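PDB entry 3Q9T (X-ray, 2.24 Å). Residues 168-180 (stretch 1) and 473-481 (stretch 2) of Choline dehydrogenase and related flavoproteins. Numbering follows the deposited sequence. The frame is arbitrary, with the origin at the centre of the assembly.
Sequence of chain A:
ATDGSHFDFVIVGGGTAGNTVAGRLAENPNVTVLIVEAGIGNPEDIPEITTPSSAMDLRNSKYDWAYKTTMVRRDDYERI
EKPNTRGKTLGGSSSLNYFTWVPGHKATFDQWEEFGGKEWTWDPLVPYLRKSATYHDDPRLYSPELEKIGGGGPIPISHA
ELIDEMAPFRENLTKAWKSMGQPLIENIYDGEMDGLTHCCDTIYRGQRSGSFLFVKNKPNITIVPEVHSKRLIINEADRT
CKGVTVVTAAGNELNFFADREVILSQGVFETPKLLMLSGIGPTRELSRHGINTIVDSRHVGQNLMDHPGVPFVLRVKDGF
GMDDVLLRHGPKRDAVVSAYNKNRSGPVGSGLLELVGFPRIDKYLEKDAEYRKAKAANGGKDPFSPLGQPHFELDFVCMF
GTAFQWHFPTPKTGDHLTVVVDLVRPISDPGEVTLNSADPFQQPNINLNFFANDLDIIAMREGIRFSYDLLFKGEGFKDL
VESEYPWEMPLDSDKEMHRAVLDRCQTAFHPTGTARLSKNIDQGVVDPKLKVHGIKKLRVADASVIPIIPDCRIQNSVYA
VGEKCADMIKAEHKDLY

Stretch 1 (168-180) PFRENLTKAWKSM
Stretch 2 (473-481) KGEGFKDLV

How do the two backbones lie against each other? Stretch 1 is helical from Pro168 on, phi and psi near -60° and -45° through its middle, in a helix that begins earlier in the chain. Stretch 2 passes it in extended form at Gly474 (-66°/141°) and Glu475 (-50°/135°), turns at Gly476 (80°/-63°), and enters a short 3-10 segment at Phe477. It runs against the helix direction: the CA atoms of Ala176 and Gly474 are 3.9 Å apart, those of Asn172 and Gly476 4.8 Å.

Why are there glycines at both close points? A CB on Gly474 would clash with Ala176 CB, which already lies 3.7 Å from Gly474 CA. One on Gly476 would clash with Asn172 OD1, 3.0 Å from Gly476 CA, and at phi/psi 80°/-63° it would also be jammed against the carbonyl O of Glu475, which by itself calls for glycine. Asn172 (chi1 m, -79°; chi2 -81°) is held by ND2 donating to Pro168 O at 2.8 Å.

What polar links join the stretches? Glu475 N donates to Ser179 OG at 3.1 Å, the one direct hydrogen bond between them; Ser179 (chi1 p) in turn donates from OG to Ala176 O at 2.6 Å. A water bridges the stretches, donating to Lys175 O at 2.7 Å and Glu475 OE1 at 2.9 Å. The extended Glu475 side chain (t, t, chi3 -25°) brings OE2 to 3.0 Å from CD of Lys175 (chi1 -137°, then t, m, t), a contact with the aliphatic chain.

What fills the apolar side? Phe477 (chi1 -147°, chi2 -81°) is buried, its CB 3.8 Å from Ala176 CB and its CD2 4.1 Å from Leu173 CB; the small Ala176 lets the backbone of Gly474 come close, and the apolar ring of Phe477 packs among apolar side chains. Phe169 (t, chi2 -88°) meets it obliquely, CE2 to CE2 at 3.8 Å, with ring planes at 76°. Leu480 (m, t) points toward the helix, placing CD1 3.6 Å from Asn172 CB. Together the stretches bury 537 Å².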

# COMPACT_ATOMS: atom_id res chain seq x y z
N PRO A 168 -33.00 -19.99 8.82
CA PRO A 168 -33.16 -20.22 7.38
C PRO A 168 -31.84 -20.12 6.59
O PRO A 168 -31.58 -20.90 5.67
CB PRO A 168 -34.12 -19.11 6.95
CG PRO A 168 -34.94 -18.83 8.18
CD PRO A 168 -33.94 -18.96 9.32
N PHE A 169 -31.02 -19.15 6.97
CA PHE A 169 -29.68 -18.99 6.41
C PHE A 169 -28.83 -20.24 6.69
O PHE A 169 -28.31 -20.88 5.76
CB PHE A 169 -29.04 -17.72 6.99
CG PHE A 169 -27.56 -17.61 6.78
CD1 PHE A 169 -26.67 -18.17 7.69
CD2 PHE A 169 -27.04 -16.91 5.69
CE1 PHE A 169 -25.30 -18.06 7.51
CE2 PHE A 169 -25.66 -16.79 5.51
CZ PHE A 169 -24.80 -17.36 6.42
N ARG A 170 -28.74 -20.63 7.96
CA ARG A 170 -27.98 -21.84 8.29
C ARG A 170 -28.48 -23.07 7.54
O ARG A 170 -27.68 -23.91 7.08
CB ARG A 170 -27.98 -22.10 9.80
CG ARG A 170 -27.37 -20.96 10.62
CD ARG A 170 -27.16 -21.39 12.06
NE ARG A 170 -28.42 -21.68 12.73
CZ ARG A 170 -29.17 -20.76 13.33
NH1 ARG A 170 -28.80 -19.48 13.34
NH2 ARG A 170 -30.30 -21.11 13.91
N GLU A 171 -29.80 -23.19 7.41
CA GLU A 171 -30.40 -24.37 6.78
C GLU A 171 -30.06 -24.42 5.28
O GLU A 171 -29.69 -25.48 4.76
CB GLU A 171 -31.91 -24.40 7.01
CG GLU A 171 -32.74 -24.69 5.76
CD GLU A 171 -33.37 -26.08 5.77
OE1 GLU A 171 -32.67 -27.06 6.10
OE2 GLU A 171 -34.58 -26.18 5.44
N ASN A 172 -30.14 -23.28 4.60
CA ASN A 172 -29.74 -23.21 3.19
C ASN A 172 -28.24 -23.45 2.93
O ASN A 172 -27.88 -24.13 1.96
CB ASN A 172 -30.20 -21.91 2.58
CG ASN A 172 -31.67 -21.94 2.21
OD1 ASN A 172 -32.06 -22.47 1.18
ND2 ASN A 172 -32.50 -21.37 3.08
N LEU A 173 -27.39 -22.92 3.81
CA LEU A 173 -25.95 -23.07 3.69
C LEU A 173 -25.60 -24.53 3.87
O LEU A 173 -24.74 -25.06 3.17
CB LEU A 173 -25.23 -22.22 4.76
CG LEU A 173 -23.69 -22.22 4.81
CD1 LEU A 173 -23.09 -22.01 3.43
CD2 LEU A 173 -23.12 -21.20 5.83
N THR A 174 -26.28 -25.17 4.81
CA THR A 174 -26.04 -26.58 5.09
C THR A 174 -26.42 -27.42 3.87
O THR A 174 -25.64 -28.28 3.41
CB THR A 174 -26.80 -27.05 6.36
OG1 THR A 174 -26.25 -26.39 7.51
CG2 THR A 174 -26.67 -28.56 6.54
N LYS A 175 -27.61 -27.15 3.33
CA LYS A 175 -28.09 -27.84 2.13
C LYS A 175 -27.09 -27.66 0.97
O LYS A 175 -26.73 -28.61 0.28
CB LYS A 175 -29.45 -27.27 1.73
CG LYS A 175 -30.50 -28.29 1.33
CD LYS A 175 -31.81 -27.61 0.89
CE LYS A 175 -32.57 -27.01 2.06
NZ LYS A 175 -33.72 -26.16 1.62
N ALA A 176 -26.65 -26.41 0.78
CA ALA A 176 -25.72 -26.09 -0.29
C ALA A 176 -24.44 -26.90 -0.15
O ALA A 176 -23.99 -27.54 -1.11
CB ALA A 176 -25.42 -24.59 -0.29
N TRP A 177 -23.89 -26.90 1.06
CA TRP A 177 -22.65 -27.61 1.36
C TRP A 177 -22.73 -29.10 1.03
O TRP A 177 -21.85 -29.66 0.37
CB TRP A 177 -22.29 -27.42 2.85
CG TRP A 177 -20.90 -27.90 3.20
CD1 TRP A 177 -20.55 -29.13 3.66
CD2 TRP A 177 -19.69 -27.14 3.11
NE1 TRP A 177 -19.20 -29.19 3.86
CE2 TRP A 177 -18.64 -27.98 3.53
CE3 TRP A 177 -19.39 -25.83 2.71
CZ2 TRP A 177 -17.31 -27.56 3.57
CZ3 TRP A 177 -18.07 -25.41 2.75
CH2 TRP A 177 -17.04 -26.27 3.18
N LYS A 178 -23.78 -29.74 1.53
CA LYS A 178 -23.99 -31.17 1.24
C LYS A 178 -24.22 -31.41 -0.26
O LYS A 178 -23.78 -32.42 -0.81
CB LYS A 178 -25.15 -31.73 2.07
CG LYS A 178 -24.89 -31.72 3.57
CD LYS A 178 -26.18 -31.89 4.35
CE LYS A 178 -26.84 -33.23 4.06
NZ LYS A 178 -25.97 -34.38 4.45
N SER A 179 -24.88 -30.47 -0.92
CA SER A 179 -25.13 -30.62 -2.36
C SER A 179 -23.83 -30.63 -3.17
O SER A 179 -23.78 -31.17 -4.28
CB SER A 179 -26.07 -29.53 -2.89
OG SER A 179 -25.38 -28.32 -3.12
N MET A 180 -22.78 -30.02 -2.62
CA MET A 180 -21.48 -30.04 -3.26
C MET A 180 -20.74 -31.36 -3.00
O MET A 180 -19.68 -31.60 -3.55
CB MET A 180 -20.63 -28.86 -2.76
CG MET A 180 -21.23 -27.49 -3.05
SD MET A 180 -21.31 -27.15 -4.82
CE MET A 180 -19.58 -27.06 -5.21
N LYS A 473 -24.42 -22.11 -6.71
CA LYS A 473 -24.94 -23.32 -7.34
C LYS A 473 -25.49 -24.28 -6.30
O LYS A 473 -26.23 -25.20 -6.63
CB LYS A 473 -23.84 -24.05 -8.12
CG LYS A 473 -23.17 -23.27 -9.22
CD LYS A 473 -22.11 -24.14 -9.87
CE LYS A 473 -21.28 -23.37 -10.87
NZ LYS A 473 -20.02 -24.11 -11.21
N GLY A 474 -25.10 -24.09 -5.04
CA GLY A 474 -25.51 -25.02 -4.00
C GLY A 474 -27.01 -25.00 -3.76
O GLY A 474 -27.64 -23.94 -3.79
N GLU A 475 -27.58 -26.18 -3.52
CA GLU A 475 -28.99 -26.33 -3.22
C GLU A 475 -29.46 -25.38 -2.12
O GLU A 475 -28.80 -25.23 -1.08
CB GLU A 475 -29.26 -27.78 -2.80
CG GLU A 475 -30.72 -28.12 -2.55
CD GLU A 475 -30.90 -29.50 -1.93
OE1 GLU A 475 -30.01 -30.37 -2.12
OE2 GLU A 475 -31.93 -29.72 -1.24
N GLY A 476 -30.60 -24.74 -2.33
CA GLY A 476 -31.13 -23.83 -1.33
C GLY A 476 -30.46 -22.47 -1.38
O GLY A 476 -31.11 -21.46 -1.66
N PHE A 477 -29.15 -22.42 -1.11
CA PHE A 477 -28.47 -21.13 -1.04
C PHE A 477 -28.44 -20.41 -2.38
O PHE A 477 -28.40 -19.20 -2.42
CB PHE A 477 -27.07 -21.21 -0.46
CG PHE A 477 -26.68 -19.98 0.33
CD1 PHE A 477 -26.23 -18.84 -0.32
CD2 PHE A 477 -26.78 -19.96 1.71
CE1 PHE A 477 -25.89 -17.70 0.39
CE2 PHE A 477 -26.44 -18.83 2.43
CZ PHE A 477 -25.99 -17.69 1.76
N LYS A 478 -28.47 -21.16 -3.48
CA LYS A 478 -28.40 -20.52 -4.79
C LYS A 478 -29.51 -19.49 -4.95
O LYS A 478 -29.36 -18.49 -5.64
CB LYS A 478 -28.43 -21.56 -5.91
CG LYS A 478 -29.66 -22.45 -5.94
CD LYS A 478 -29.62 -23.29 -7.23
CE LYS A 478 -30.97 -23.88 -7.56
NZ LYS A 478 -32.04 -22.84 -7.59
N ASP A 479 -30.64 -19.74 -4.30
CA ASP A 479 -31.78 -18.85 -4.41
C ASP A 479 -31.69 -17.62 -3.51
O ASP A 479 -32.54 -16.74 -3.58
CB ASP A 479 -33.07 -19.62 -4.11
CG ASP A 479 -33.42 -20.63 -5.20
OD1 ASP A 479 -33.34 -20.25 -6.40
OD2 ASP A 479 -33.75 -21.79 -4.86
N LEU A 480 -30.66 -17.55 -2.67
CA LEU A 480 -30.57 -16.42 -1.72
C LEU A 480 -29.72 -15.27 -2.25
O LEU A 480 -29.87 -14.13 -1.82
CB LEU A 480 -30.01 -16.90 -0.38
CG LEU A 480 -30.82 -18.03 0.25
CD1 LEU A 480 -30.20 -18.48 1.58
CD2 LEU A 480 -32.26 -17.58 0.45
N VAL A 481 -28.83 -15.58 -3.17
CA VAL A 481 -27.87 -14.61 -3.66
C VAL A 481 -28.49 -13.60 -4.62
O VAL A 481 -29.12 -13.97 -5.61
CB VAL A 481 -26.70 -15.31 -4.36
CG1 VAL A 481 -25.76 -14.27 -4.96
CG2 VAL A 481 -25.96 -16.22 -3.39
O HOH W 1 -28.31 -30.82 0.16